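Local coordinates for putative uncharacterized protein (Bacteroides vulgatus, PDB 4F7A), which probably binds glycans, perhaps mucin O-glycans, at the outer membrane as a SusD/RagB-family nutrient-binding lipoprotein with a TPR-like helical fold, at residues Asn51-Met56 and Gly80-Ala85; Ala65-Asp70 and Ala304-Pro309; Lys71-Ala76 and Val298-Tyr303; Thr261-Thr266 and Ser314-Asn319; Asn310-Tyr315 and Asn391-Pro396. All coordinates share one frame; numbering follows the deposited sequence.

Interaction 1. Residues Asn51-Met56 and Gly80-Ala85; sequences NLNHDM and GWTASA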
# COMPACT_ATOMS: atom_id res chain seq x y z
N ASN A 51 -3.65 4.73 -9.25
CA ASN A 51 -5.06 4.35 -9.35
C ASN A 51 -5.35 3.35 -10.45
O ASN A 51 -6.14 2.41 -10.26
CB ASN A 51 -5.98 5.57 -9.50
CG ASN A 51 -7.42 5.24 -9.18
OD1 ASN A 51 -8.30 5.48 -10.01
ND2 ASN A 51 -7.68 4.68 -7.96
N LEU A 52 -4.69 3.51 -11.60
CA LEU A 52 -4.87 2.57 -12.70
C LEU A 52 -3.94 1.34 -12.66
O LEU A 52 -3.95 0.51 -13.58
CB LEU A 52 -4.74 3.28 -14.03
CG LEU A 52 -5.85 4.24 -14.41
CD1 LEU A 52 -5.39 5.10 -15.58
CD2 LEU A 52 -7.17 3.50 -14.77
N ASN A 53 -3.13 1.23 -11.60
CA ASN A 53 -2.31 0.06 -11.37
C ASN A 53 -2.69 -0.60 -10.03
O ASN A 53 -3.65 -1.36 -9.94
CB ASN A 53 -0.83 0.48 -11.39
CG ASN A 53 -0.41 1.02 -12.72
OD1 ASN A 53 -0.25 0.26 -13.68
ND2 ASN A 53 -0.22 2.31 -12.79
N HIS A 54 -1.99 -0.24 -8.97
CA HIS A 54 -2.13 -0.90 -7.68
C HIS A 54 -3.55 -0.92 -7.15
O HIS A 54 -3.97 -1.89 -6.56
CB HIS A 54 -1.24 -0.22 -6.64
CG HIS A 54 0.15 0.04 -7.13
ND1 HIS A 54 0.42 0.90 -8.17
CD2 HIS A 54 1.35 -0.40 -6.68
CE1 HIS A 54 1.73 0.95 -8.36
NE2 HIS A 54 2.32 0.17 -7.47
N ASP A 55 -4.27 0.19 -7.30
CA ASP A 55 -5.61 0.31 -6.71
C ASP A 55 -6.58 -0.64 -7.39
O ASP A 55 -7.55 -1.08 -6.76
CB ASP A 55 -6.12 1.75 -6.83
CG ASP A 55 -5.50 2.71 -5.80
OD1 ASP A 55 -4.72 2.25 -4.92
OD2 ASP A 55 -5.80 3.92 -5.88
N MSE A 56 -6.34 -0.93 -8.66
CA MSE A 56 -7.14 -1.90 -9.37
C MSE A 56 -6.66 -3.32 -9.07
O MSE A 56 -7.47 -4.22 -8.76
CB MSE A 56 -7.11 -1.65 -10.88
CG MSE A 56 -7.87 -2.73 -11.64
SE MSE A 56 -8.07 -2.38 -13.52
CE MSE A 56 -6.29 -2.07 -13.94
N GLY A 80 3.05 3.57 -20.39
CA GLY A 80 3.01 4.91 -19.77
C GLY A 80 2.44 4.88 -18.36
O GLY A 80 2.91 5.60 -17.47
N TRP A 81 1.46 4.00 -18.14
CA TRP A 81 0.83 3.91 -16.82
C TRP A 81 1.70 3.16 -15.83
O TRP A 81 1.89 3.60 -14.70
CB TRP A 81 -0.50 3.18 -16.89
CG TRP A 81 -1.53 3.78 -17.79
CD1 TRP A 81 -1.44 4.93 -18.51
CD2 TRP A 81 -2.84 3.26 -18.01
NE1 TRP A 81 -2.62 5.14 -19.20
CE2 TRP A 81 -3.49 4.12 -18.91
CE3 TRP A 81 -3.50 2.11 -17.57
CZ2 TRP A 81 -4.79 3.90 -19.34
CZ3 TRP A 81 -4.79 1.89 -18.01
CH2 TRP A 81 -5.42 2.77 -18.90
N THR A 82 2.23 2.00 -16.24
CA THR A 82 3.01 1.21 -15.32
C THR A 82 4.34 1.84 -14.91
O THR A 82 4.88 1.50 -13.86
CB THR A 82 3.26 -0.22 -15.85
OG1 THR A 82 4.07 -0.15 -17.01
CG2 THR A 82 1.92 -0.97 -16.12
N ALA A 83 4.87 2.75 -15.73
CA ALA A 83 6.13 3.42 -15.42
C ALA A 83 5.97 4.58 -14.42
O ALA A 83 6.97 5.11 -13.93
CB ALA A 83 6.75 3.97 -16.71
N SER A 84 4.74 5.01 -14.17
CA SER A 84 4.51 6.26 -13.47
C SER A 84 5.03 6.33 -12.04
O SER A 84 5.61 7.35 -11.65
CB SER A 84 3.03 6.64 -13.52
OG SER A 84 2.73 7.12 -14.82
N ALA A 85 4.85 5.27 -11.26
CA ALA A 85 5.32 5.28 -9.87
C ALA A 85 6.84 5.53 -9.86
O ALA A 85 7.35 6.40 -9.15
CB ALA A 85 4.95 3.98 -9.18
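Leu52 and Trp81 make the apolar half of this contact. The methyl CD1 of Leu52 stands over the centre of the indole six-membered ring, 3.8 Å from its centroid and only 3° off the normal, a clear CH-pi contact, while Leu52 CB lies 3.9 Å from Trp81 CE3. Beside it, Asn53 holds CG anti to its carbonyl carbon (chi1 -63°), and its ND2 donates to Trp81 O over 3.1 Å. The bend at the hydrogen is marked (142°), and the donor sits above the carbonyl plane; Ser84 N reaches the same oxygen from the opposite face. Asn53 OD1 meets the methyl CG2 of Thr82 at 3.5 Å. Further out, His54 CE1 comes within 4.5 Å of Ala85 CB, its NE2 held by Thr131 of helix 111-132. The ring of Phe68 meets Trp81 edge to face, and Asn72 ND2 bonds to Leu52 O. An alanine in place of Asn53 would probably leave Trp81 O with Ser84 N as its one donor of this pair and open a gap beside the Thr82 methyl. The contact thus joins the start of helix 54-57 to the junction of helices 79-82 and 84-104, where Trp81 O is gripped by one side-chain and one backbone donor in a largely buried setting.

Interaction 2. Residues Ala65-Asp70 and Ala304-Pro309; sequences ASKFSD and AKDGDP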
# COMPACT_ATOMS: atom_id res chain seq x y z
N ALA A 65 -14.49 3.44 -17.59
CA ALA A 65 -14.31 3.84 -18.98
C ALA A 65 -13.88 2.65 -19.80
O ALA A 65 -12.75 2.16 -19.64
CB ALA A 65 -13.30 5.01 -19.12
N SER A 66 -14.76 2.21 -20.70
CA SER A 66 -14.43 1.07 -21.60
C SER A 66 -13.21 1.33 -22.50
O SER A 66 -12.51 0.39 -22.91
CB SER A 66 -15.64 0.66 -22.44
OG SER A 66 -16.53 -0.09 -21.63
N LYS A 67 -12.91 2.60 -22.76
CA LYS A 67 -11.67 2.94 -23.49
C LYS A 67 -10.39 2.41 -22.80
O LYS A 67 -9.39 2.16 -23.47
CB LYS A 67 -11.57 4.45 -23.77
CG LYS A 67 -11.42 5.35 -22.60
CD LYS A 67 -11.05 6.79 -23.01
CE LYS A 67 -11.07 7.69 -21.78
NZ LYS A 67 -10.70 9.11 -22.03
N PHE A 68 -10.45 2.19 -21.48
CA PHE A 68 -9.34 1.61 -20.72
C PHE A 68 -9.37 0.09 -20.60
O PHE A 68 -8.41 -0.50 -20.09
CB PHE A 68 -9.30 2.19 -19.30
CG PHE A 68 -9.03 3.69 -19.25
CD1 PHE A 68 -8.42 4.37 -20.31
CD2 PHE A 68 -9.37 4.42 -18.12
CE1 PHE A 68 -8.16 5.75 -20.23
CE2 PHE A 68 -9.11 5.79 -18.04
CZ PHE A 68 -8.50 6.45 -19.08
N SER A 69 -10.45 -0.55 -21.07
CA SER A 69 -10.71 -1.95 -20.75
C SER A 69 -9.98 -2.92 -21.67
O SER A 69 -10.21 -4.14 -21.61
CB SER A 69 -12.21 -2.23 -20.75
OG SER A 69 -12.83 -1.62 -19.64
N ASP A 70 -9.13 -2.38 -22.54
CA ASP A 70 -8.25 -3.21 -23.38
C ASP A 70 -6.79 -3.04 -22.92
O ASP A 70 -5.86 -3.48 -23.59
CB ASP A 70 -8.42 -2.89 -24.88
CG ASP A 70 -8.15 -1.43 -25.23
OD1 ASP A 70 -7.88 -0.60 -24.34
OD2 ASP A 70 -8.22 -1.12 -26.43
N ALA A 304 -13.15 -4.60 -23.26
CA ALA A 304 -13.93 -3.67 -24.07
C ALA A 304 -12.93 -2.65 -24.58
O ALA A 304 -11.77 -2.65 -24.15
CB ALA A 304 -15.02 -2.99 -23.23
N LYS A 305 -13.35 -1.77 -25.48
CA LYS A 305 -12.44 -0.79 -26.03
C LYS A 305 -13.22 0.49 -26.33
O LYS A 305 -14.44 0.54 -26.21
CB LYS A 305 -11.79 -1.34 -27.30
CG LYS A 305 -12.79 -1.76 -28.36
CD LYS A 305 -12.11 -2.18 -29.65
CE LYS A 305 -13.13 -2.68 -30.66
NZ LYS A 305 -12.74 -2.29 -32.02
N ASP A 306 -12.48 1.52 -26.71
CA ASP A 306 -13.05 2.82 -26.96
C ASP A 306 -14.12 2.73 -28.03
O ASP A 306 -13.90 2.15 -29.09
CB ASP A 306 -11.95 3.78 -27.42
CG ASP A 306 -12.31 5.24 -27.19
OD1 ASP A 306 -13.38 5.53 -26.64
OD2 ASP A 306 -11.47 6.09 -27.55
N GLY A 307 -15.28 3.29 -27.73
CA GLY A 307 -16.44 3.21 -28.59
C GLY A 307 -17.50 2.28 -28.02
O GLY A 307 -18.65 2.41 -28.36
N ASP A 308 -17.11 1.35 -27.16
CA ASP A 308 -18.06 0.45 -26.52
C ASP A 308 -18.82 1.18 -25.41
O ASP A 308 -18.30 2.13 -24.81
CB ASP A 308 -17.32 -0.76 -25.91
CG ASP A 308 -16.81 -1.75 -26.97
OD1 ASP A 308 -17.32 -1.76 -28.11
OD2 ASP A 308 -15.88 -2.53 -26.64
N PRO A 309 -20.05 0.74 -25.11
CA PRO A 309 -20.71 1.29 -23.91
C PRO A 309 -19.85 1.10 -22.65
O PRO A 309 -19.03 0.18 -22.59
CB PRO A 309 -22.00 0.47 -23.80
CG PRO A 309 -22.21 -0.11 -25.20
CD PRO A 309 -20.82 -0.38 -25.69
O HOH W 1 -9.54 1.34 -26.24
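Ser66 and Pro309 are joined by the shorter of the two direct hydrogen bonds here: the hydroxyl OG donates to Pro309 O over 2.7 Å, tilted 27° from the carbonyl plane. The side chain has OG anti to its own carbonyl carbon (chi1 -77°), beside the backbone N, and that N is itself bonded to Asn310 OD1. The second direct bond, from Ala304 N to Ser69 O, is weak at 3.4 Å. A water adds a bridge between the segments, donating to Lys67 O and to Asp70 OD2 and accepting from Asp306 N at 3.0 Å. Two irregular loops meet in this way, one containing a short 3-10 segment that begins at Ser66, the other a type II beta turn from Lys305 to Asp308. The turn places Gly307 at a positive phi (107°), where a CB would press on the preceding carbonyl oxygen. Asp308 OD2 braces it from within, accepting from Lys305 N at 2.9 Å from above the carboxylate plane. Packing contacts fill the rest. Ala304 CB lies 3.6 Å from Ser66 OG, and Lys67 CB rests 3.6 Å from Asp306 OD1, although the lysine chain then runs on extended and its NZ does not touch the carboxylate. On the Asp70 side, OD2 approaches Lys305 CB at 3.7 Å.

Interaction 3. Residues Lys71-Ala76 and Val298-Tyr303; sequences KNTVYA and VPQGVY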
# COMPACT_ATOMS: atom_id res chain seq x y z
N LYS A 71 -6.62 -2.44 -21.76
CA LYS A 71 -5.29 -2.20 -21.21
C LYS A 71 -5.03 -2.97 -19.90
O LYS A 71 -5.11 -4.21 -19.91
CB LYS A 71 -5.05 -0.68 -21.11
CG LYS A 71 -5.17 0.04 -22.48
CD LYS A 71 -5.06 1.56 -22.36
CE LYS A 71 -5.13 2.22 -23.72
NZ LYS A 71 -6.42 1.99 -24.41
N ASN A 72 -4.73 -2.28 -18.81
CA ASN A 72 -4.24 -2.92 -17.59
C ASN A 72 -5.21 -3.96 -17.05
O ASN A 72 -4.78 -5.00 -16.55
CB ASN A 72 -3.93 -1.89 -16.50
CG ASN A 72 -2.55 -1.28 -16.64
OD1 ASN A 72 -1.91 -1.41 -17.67
ND2 ASN A 72 -2.08 -0.58 -15.58
N THR A 73 -6.51 -3.67 -17.13
CA THR A 73 -7.51 -4.56 -16.55
C THR A 73 -7.44 -5.97 -17.13
O THR A 73 -7.70 -6.95 -16.42
CB THR A 73 -8.94 -3.95 -16.65
OG1 THR A 73 -9.83 -4.72 -15.82
CG2 THR A 73 -9.47 -3.90 -18.10
N VAL A 74 -7.08 -6.09 -18.41
CA VAL A 74 -6.92 -7.41 -19.08
C VAL A 74 -5.45 -7.79 -19.21
O VAL A 74 -5.07 -8.63 -20.04
CB VAL A 74 -7.61 -7.47 -20.46
CG1 VAL A 74 -9.12 -7.43 -20.32
CG2 VAL A 74 -7.10 -6.32 -21.44
N TYR A 75 -4.62 -7.20 -18.36
CA TYR A 75 -3.19 -7.51 -18.32
C TYR A 75 -2.45 -7.17 -19.63
O TYR A 75 -1.39 -7.73 -19.88
CB TYR A 75 -2.91 -8.98 -17.94
CG TYR A 75 -3.21 -9.41 -16.52
CD1 TYR A 75 -3.33 -8.50 -15.46
CD2 TYR A 75 -3.32 -10.75 -16.22
CE1 TYR A 75 -3.57 -8.93 -14.16
CE2 TYR A 75 -3.57 -11.19 -14.92
CZ TYR A 75 -3.69 -10.28 -13.91
OH TYR A 75 -3.93 -10.75 -12.65
N ALA A 76 -3.01 -6.28 -20.45
CA ALA A 76 -2.28 -5.70 -21.59
C ALA A 76 -1.69 -4.40 -21.05
O ALA A 76 -2.25 -3.33 -21.18
CB ALA A 76 -3.22 -5.46 -22.77
N VAL A 298 -17.11 -3.93 -9.76
CA VAL A 298 -16.68 -4.16 -11.12
C VAL A 298 -15.69 -5.32 -11.21
O VAL A 298 -14.66 -5.31 -10.53
CB VAL A 298 -16.05 -2.86 -11.69
CG1 VAL A 298 -15.61 -3.05 -13.15
CG2 VAL A 298 -17.08 -1.68 -11.55
N PRO A 299 -15.98 -6.32 -12.04
CA PRO A 299 -15.01 -7.42 -12.20
C PRO A 299 -13.82 -6.99 -13.06
O PRO A 299 -14.01 -6.37 -14.10
CB PRO A 299 -15.82 -8.49 -12.94
CG PRO A 299 -16.79 -7.69 -13.76
CD PRO A 299 -17.14 -6.48 -12.93
N GLN A 300 -12.62 -7.35 -12.64
CA GLN A 300 -11.44 -7.01 -13.43
C GLN A 300 -11.33 -7.92 -14.67
O GLN A 300 -11.67 -9.10 -14.63
CB GLN A 300 -10.15 -7.14 -12.59
CG GLN A 300 -8.97 -6.35 -13.18
CD GLN A 300 -7.65 -6.69 -12.57
OE1 GLN A 300 -7.48 -6.57 -11.35
NE2 GLN A 300 -6.66 -7.03 -13.41
N GLY A 301 -10.84 -7.35 -15.75
CA GLY A 301 -10.49 -8.13 -16.95
C GLY A 301 -11.63 -8.44 -17.87
O GLY A 301 -11.61 -9.47 -18.55
N VAL A 302 -12.65 -7.57 -17.89
CA VAL A 302 -13.72 -7.68 -18.88
C VAL A 302 -13.33 -6.78 -20.08
O VAL A 302 -13.29 -5.56 -19.96
CB VAL A 302 -15.08 -7.28 -18.30
CG1 VAL A 302 -16.18 -7.35 -19.38
CG2 VAL A 302 -15.45 -8.20 -17.13
N TYR A 303 -13.03 -7.42 -21.19
CA TYR A 303 -12.49 -6.73 -22.35
C TYR A 303 -13.55 -5.84 -22.96
O TYR A 303 -14.68 -6.25 -23.14
CB TYR A 303 -12.00 -7.74 -23.40
CG TYR A 303 -11.49 -7.06 -24.64
CD1 TYR A 303 -10.18 -6.57 -24.70
CD2 TYR A 303 -12.32 -6.84 -25.73
CE1 TYR A 303 -9.71 -5.93 -25.83
CE2 TYR A 303 -11.87 -6.17 -26.86
CZ TYR A 303 -10.56 -5.72 -26.90
OH TYR A 303 -10.10 -5.06 -28.02
O HOH W 2 -5.23 -8.92 -11.34
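The side chains of Thr73 and Gln300 lie alongside each other, running in opposite senses, each offering polar groups to the other's segment. Thr73 has OG1 anti to the backbone N (chi1 -168°), where it accepts from Gly301 N over 2.8 Å; the same hydroxyl is bonded to His62 NE2. Gln300 carries CG anti to its backbone N (chi1 -160°) and continues extended, and its NE2 donates to Thr73 O at 3.2 Å along a nearly straight path (165°). The acceptor lies in the plane of the amide, which stands steeply against the Tyr75 ring, with NE2 3.7 Å from Tyr75 CE1. An alanine in place of Gln300 would probably leave Thr73 O without this donor and open a gap beside the tyrosine ring. Val74 packs CG1 3.7 Å from Gly301 C and 4.2 Å from Tyr303 CB. This loop-to-loop contact joins the loop that links strand 61-62 to helix 79-82 with the loop that runs from helix 279-282 to strand 329-332, with Met56 of helix 54-57 against both Thr73 and Gln300.

Interaction 4. Residues Thr261-Thr266 and Ser314-Asn319; sequences TYMGAT and SYSFIN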
# COMPACT_ATOMS: atom_id res chain seq x y z
N THR A 261 -13.81 6.18 -9.88
CA THR A 261 -13.44 5.29 -8.78
C THR A 261 -14.62 4.42 -8.32
O THR A 261 -15.35 4.78 -7.41
CB THR A 261 -12.92 6.11 -7.59
OG1 THR A 261 -13.91 7.09 -7.24
CG2 THR A 261 -11.60 6.81 -7.95
N TYR A 262 -14.79 3.28 -8.99
CA TYR A 262 -15.85 2.33 -8.65
C TYR A 262 -15.31 1.23 -7.76
O TYR A 262 -14.11 0.94 -7.75
CB TYR A 262 -16.46 1.71 -9.93
CG TYR A 262 -17.35 2.65 -10.67
CD1 TYR A 262 -16.81 3.71 -11.42
CD2 TYR A 262 -18.74 2.55 -10.58
CE1 TYR A 262 -17.63 4.58 -12.10
CE2 TYR A 262 -19.56 3.44 -11.25
CZ TYR A 262 -19.00 4.46 -12.00
OH TYR A 262 -19.82 5.37 -12.67
N MSE A 263 -16.23 0.62 -7.04
CA MSE A 263 -16.00 -0.55 -6.22
C MSE A 263 -15.55 -1.75 -7.06
O MSE A 263 -16.09 -2.00 -8.12
CB MSE A 263 -17.32 -0.91 -5.54
CG MSE A 263 -17.20 -1.90 -4.40
SE MSE A 263 -18.94 -2.26 -3.67
CE MSE A 263 -18.41 -2.81 -1.89
N GLY A 264 -14.55 -2.50 -6.58
CA GLY A 264 -14.13 -3.72 -7.28
C GLY A 264 -14.97 -4.93 -6.87
O GLY A 264 -15.52 -4.99 -5.76
N ALA A 265 -15.10 -5.90 -7.78
CA ALA A 265 -15.87 -7.13 -7.50
C ALA A 265 -15.45 -7.91 -6.25
O ALA A 265 -16.31 -8.44 -5.54
CB ALA A 265 -15.85 -8.07 -8.74
N THR A 266 -14.16 -7.99 -5.95
CA THR A 266 -13.72 -8.77 -4.79
C THR A 266 -14.13 -8.10 -3.49
O THR A 266 -14.60 -8.78 -2.62
CB THR A 266 -12.19 -9.08 -4.76
OG1 THR A 266 -11.78 -9.68 -6.01
CG2 THR A 266 -11.88 -10.06 -3.64
N SER A 314 -23.04 2.16 -13.78
CA SER A 314 -24.04 2.20 -12.70
C SER A 314 -23.77 1.26 -11.53
O SER A 314 -24.63 1.08 -10.65
CB SER A 314 -25.43 1.97 -13.29
OG SER A 314 -25.68 3.01 -14.23
N TYR A 315 -22.57 0.67 -11.50
CA TYR A 315 -22.11 -0.09 -10.32
C TYR A 315 -21.78 0.83 -9.14
O TYR A 315 -21.88 2.07 -9.24
CB TYR A 315 -20.92 -1.00 -10.71
CG TYR A 315 -21.34 -2.35 -11.27
CD1 TYR A 315 -22.48 -2.50 -12.08
CD2 TYR A 315 -20.59 -3.49 -11.01
CE1 TYR A 315 -22.85 -3.75 -12.60
CE2 TYR A 315 -20.94 -4.71 -11.54
CZ TYR A 315 -22.07 -4.86 -12.31
OH TYR A 315 -22.40 -6.11 -12.79
N SER A 316 -21.43 0.24 -8.00
CA SER A 316 -21.20 1.02 -6.79
C SER A 316 -19.98 1.93 -6.92
O SER A 316 -18.93 1.51 -7.41
CB SER A 316 -21.03 0.12 -5.58
OG SER A 316 -22.25 -0.48 -5.20
N PHE A 317 -20.14 3.17 -6.45
CA PHE A 317 -19.11 4.17 -6.50
C PHE A 317 -18.57 4.36 -5.11
O PHE A 317 -19.25 4.04 -4.14
CB PHE A 317 -19.71 5.50 -7.01
CG PHE A 317 -18.68 6.44 -7.57
CD1 PHE A 317 -18.06 6.16 -8.76
CD2 PHE A 317 -18.33 7.61 -6.91
CE1 PHE A 317 -17.10 7.01 -9.30
CE2 PHE A 317 -17.37 8.48 -7.45
CZ PHE A 317 -16.76 8.17 -8.65
N ILE A 318 -17.36 4.89 -5.01
CA ILE A 318 -16.80 5.29 -3.74
C ILE A 318 -17.72 6.26 -3.03
O ILE A 318 -18.44 7.04 -3.65
CB ILE A 318 -15.38 5.91 -3.91
CG1 ILE A 318 -14.57 5.76 -2.62
CG2 ILE A 318 -15.45 7.39 -4.39
CD1 ILE A 318 -13.07 6.16 -2.78
N ASN A 319 -17.71 6.19 -1.71
CA ASN A 319 -18.41 7.16 -0.86
C ASN A 319 -17.63 8.48 -0.76
O ASN A 319 -16.57 8.55 -0.11
CB ASN A 319 -18.64 6.57 0.54
CG ASN A 319 -19.50 7.46 1.42
OD1 ASN A 319 -19.48 8.67 1.26
ND2 ASN A 319 -20.24 6.84 2.39
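Tyr262 and Phe317 are brought together by different first torsions: Tyr262 has CG anti to its carbonyl carbon (chi1 -74°), whereas Phe317 has CG anti to its backbone N (chi1 -159°). The rings form a T-shaped pair with centroids 5.0 Å apart, the edge of Phe317 aimed at the face of Tyr262 and its CD1 above the centre of that ring. Phe317 in turn receives Thr261 O over one face, 3.3 Å from CD1. The backbones form a single beta bridge, Tyr262 with Phe317: Ile318 N donates to Thr261 O over 3.1 Å and Met263 N to Ser316 O over 2.9 Å. The Tyr262 backbone also hydrogen-bonds to that of His62, so the bridge carries the 314-319 loop onto the two-stranded antiparallel sheet of 61-62 and 262-263, just ahead of helix 265-273. Selenomethionine Met263 lays SE 3.7 Å from Ser316 CB, whose neighbouring OG is bonded to Leu296 N. Thr261 OG1, buried here without a polar partner, lies 3.3 Å from Ile318 CG2.

Interaction 5. Residues Asn310-Tyr315 and Asn391-Pro396; sequences NYYQSY and NYAAGP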
# COMPACT_ATOMS: atom_id res chain seq x y z
N ASN A 310 -20.04 1.98 -21.68
CA ASN A 310 -19.36 1.88 -20.41
C ASN A 310 -20.23 1.03 -19.49
O ASN A 310 -21.03 1.54 -18.69
CB ASN A 310 -19.12 3.27 -19.85
CG ASN A 310 -18.24 4.12 -20.76
OD1 ASN A 310 -17.18 3.68 -21.21
ND2 ASN A 310 -18.70 5.31 -21.07
N TYR A 311 -20.05 -0.28 -19.61
CA TYR A 311 -21.00 -1.24 -19.06
C TYR A 311 -21.21 -1.13 -17.56
O TYR A 311 -22.28 -1.43 -17.07
CB TYR A 311 -20.56 -2.67 -19.39
CG TYR A 311 -20.38 -2.98 -20.87
CD1 TYR A 311 -21.46 -2.98 -21.73
CD2 TYR A 311 -19.14 -3.32 -21.39
CE1 TYR A 311 -21.31 -3.28 -23.09
CE2 TYR A 311 -18.98 -3.62 -22.76
CZ TYR A 311 -20.08 -3.60 -23.59
OH TYR A 311 -19.95 -3.89 -24.93
N TYR A 312 -20.19 -0.72 -16.83
CA TYR A 312 -20.20 -0.77 -15.37
C TYR A 312 -20.45 0.59 -14.71
O TYR A 312 -20.27 0.75 -13.54
CB TYR A 312 -18.88 -1.40 -14.87
CG TYR A 312 -18.80 -2.83 -15.32
CD1 TYR A 312 -19.62 -3.79 -14.74
CD2 TYR A 312 -17.98 -3.22 -16.37
CE1 TYR A 312 -19.61 -5.11 -15.17
CE2 TYR A 312 -17.96 -4.55 -16.83
CZ TYR A 312 -18.77 -5.48 -16.21
OH TYR A 312 -18.81 -6.76 -16.65
N GLN A 313 -20.89 1.56 -15.50
CA GLN A 313 -21.06 2.93 -15.03
C GLN A 313 -22.12 3.11 -13.93
O GLN A 313 -22.10 4.12 -13.21
CB GLN A 313 -21.37 3.77 -16.28
CG GLN A 313 -22.04 5.06 -16.14
CD GLN A 313 -22.38 5.55 -17.53
OE1 GLN A 313 -23.53 5.47 -17.98
NE2 GLN A 313 -21.36 5.96 -18.26
N SER A 314 -23.04 2.16 -13.78
CA SER A 314 -24.04 2.20 -12.70
C SER A 314 -23.77 1.26 -11.53
O SER A 314 -24.63 1.08 -10.65
CB SER A 314 -25.43 1.97 -13.29
OG SER A 314 -25.68 3.01 -14.23
N TYR A 315 -22.57 0.67 -11.50
CA TYR A 315 -22.11 -0.09 -10.32
C TYR A 315 -21.78 0.83 -9.14
O TYR A 315 -21.88 2.07 -9.24
CB TYR A 315 -20.92 -1.00 -10.71
CG TYR A 315 -21.34 -2.35 -11.27
CD1 TYR A 315 -22.48 -2.50 -12.08
CD2 TYR A 315 -20.59 -3.49 -11.01
CE1 TYR A 315 -22.85 -3.75 -12.60
CE2 TYR A 315 -20.94 -4.71 -11.54
CZ TYR A 315 -22.07 -4.86 -12.31
OH TYR A 315 -22.40 -6.11 -12.79
N ASN A 391 -22.95 -10.94 -13.04
CA ASN A 391 -22.77 -9.86 -13.99
C ASN A 391 -24.13 -9.24 -14.42
O ASN A 391 -24.73 -9.64 -15.42
CB ASN A 391 -21.97 -10.35 -15.20
CG ASN A 391 -21.41 -9.21 -16.01
OD1 ASN A 391 -20.57 -8.48 -15.53
ND2 ASN A 391 -21.87 -9.06 -17.23
N TYR A 392 -24.60 -8.26 -13.66
CA TYR A 392 -25.88 -7.61 -13.94
C TYR A 392 -25.76 -6.62 -15.09
O TYR A 392 -26.76 -6.29 -15.74
CB TYR A 392 -26.45 -6.95 -12.69
CG TYR A 392 -26.90 -7.96 -11.65
CD1 TYR A 392 -27.90 -8.89 -11.95
CD2 TYR A 392 -26.32 -8.01 -10.40
CE1 TYR A 392 -28.33 -9.82 -11.01
CE2 TYR A 392 -26.74 -8.94 -9.45
CZ TYR A 392 -27.73 -9.84 -9.76
OH TYR A 392 -28.14 -10.73 -8.82
N ALA A 393 -24.54 -6.18 -15.37
CA ALA A 393 -24.29 -5.24 -16.46
C ALA A 393 -24.53 -5.86 -17.83
O ALA A 393 -24.48 -7.08 -17.98
CB ALA A 393 -22.83 -4.75 -16.38
N ALA A 394 -24.74 -5.02 -18.84
CA ALA A 394 -24.67 -5.45 -20.22
C ALA A 394 -23.20 -5.75 -20.55
O ALA A 394 -22.31 -5.46 -19.74
CB ALA A 394 -25.25 -4.37 -21.18
N GLY A 395 -22.95 -6.36 -21.70
CA GLY A 395 -21.60 -6.66 -22.14
C GLY A 395 -21.16 -8.11 -21.92
O GLY A 395 -21.98 -8.97 -21.53
N PRO A 396 -19.87 -8.39 -22.17
CA PRO A 396 -19.33 -9.76 -22.20
C PRO A 396 -18.87 -10.31 -20.85
O PRO A 396 -18.25 -11.36 -20.82
CB PRO A 396 -18.12 -9.63 -23.13
CG PRO A 396 -17.61 -8.21 -22.82
CD PRO A 396 -18.84 -7.39 -22.50
O HOH W 3 -24.51 -2.15 -18.54
O HOH W 4 -20.38 -7.21 -18.92
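Tyr311 and Tyr312, on a segment of two overlapping type I turns, meet the irregular 391-396 loop, a loop-to-loop contact near the periphery of the fold. The tight part centres on Ala393, whose CB fits 3.5 Å from Tyr312 CE1 and 3.4 Å from Tyr311 O. Beside it Asn391, with CG anti to its backbone N (chi1 -163°), accepts at OD1 from Tyr312 OH in the carbonyl plane, on a lone pair, at 2.7 Å; Tyr389 OH bonds the same oxygen. Tyr315 OH, also bonded to Tyr389 OH, takes only weak bonds from the N atoms of Tyr392 and Ala393. The solvent side, at exposed Ala394 to Pro396, is thinner. There Gly395 CA stands over one face of the Tyr311 ring, 3.6 Å from its centroid, in a CH-pi contact where a CB would clash with the ring, and Pro396 CD lies 3.8 Å from Tyr311 CE2. Two waters add polar links: one between Tyr311 O and Ala394 N, the other accepting from Asn391 ND2 and donating to Tyr312 OH and, over 2.7 Å, to Ala394 O.

How the interactions relate
Interactions 2 and 3 lie side by side, centres about 10 Å apart, since both join the 65-76 loop to 298-309; Asp70 CB packs 3.4 Å from Tyr303 CE1. Interaction 1 touches both, with Leu52 CD2 4.1 Å from Phe68 CD2 and Met56 CE 3.5 Å from Asn72 CB. Interaction 5 continues from interaction 2 along the chain, with Ala304 CB 4.0 Å from Tyr311 CE2, and shares Ser314 and Tyr315 with interaction 4. Val298 ties interaction 3 to interaction 4, its N 2.7 Å from Met263 O. A sodium ion lies about 12 Å from the Tyr75 side chain, and a triethylene glycol, probably from the crystallisation liquor, about 4 Å from that of Tyr262.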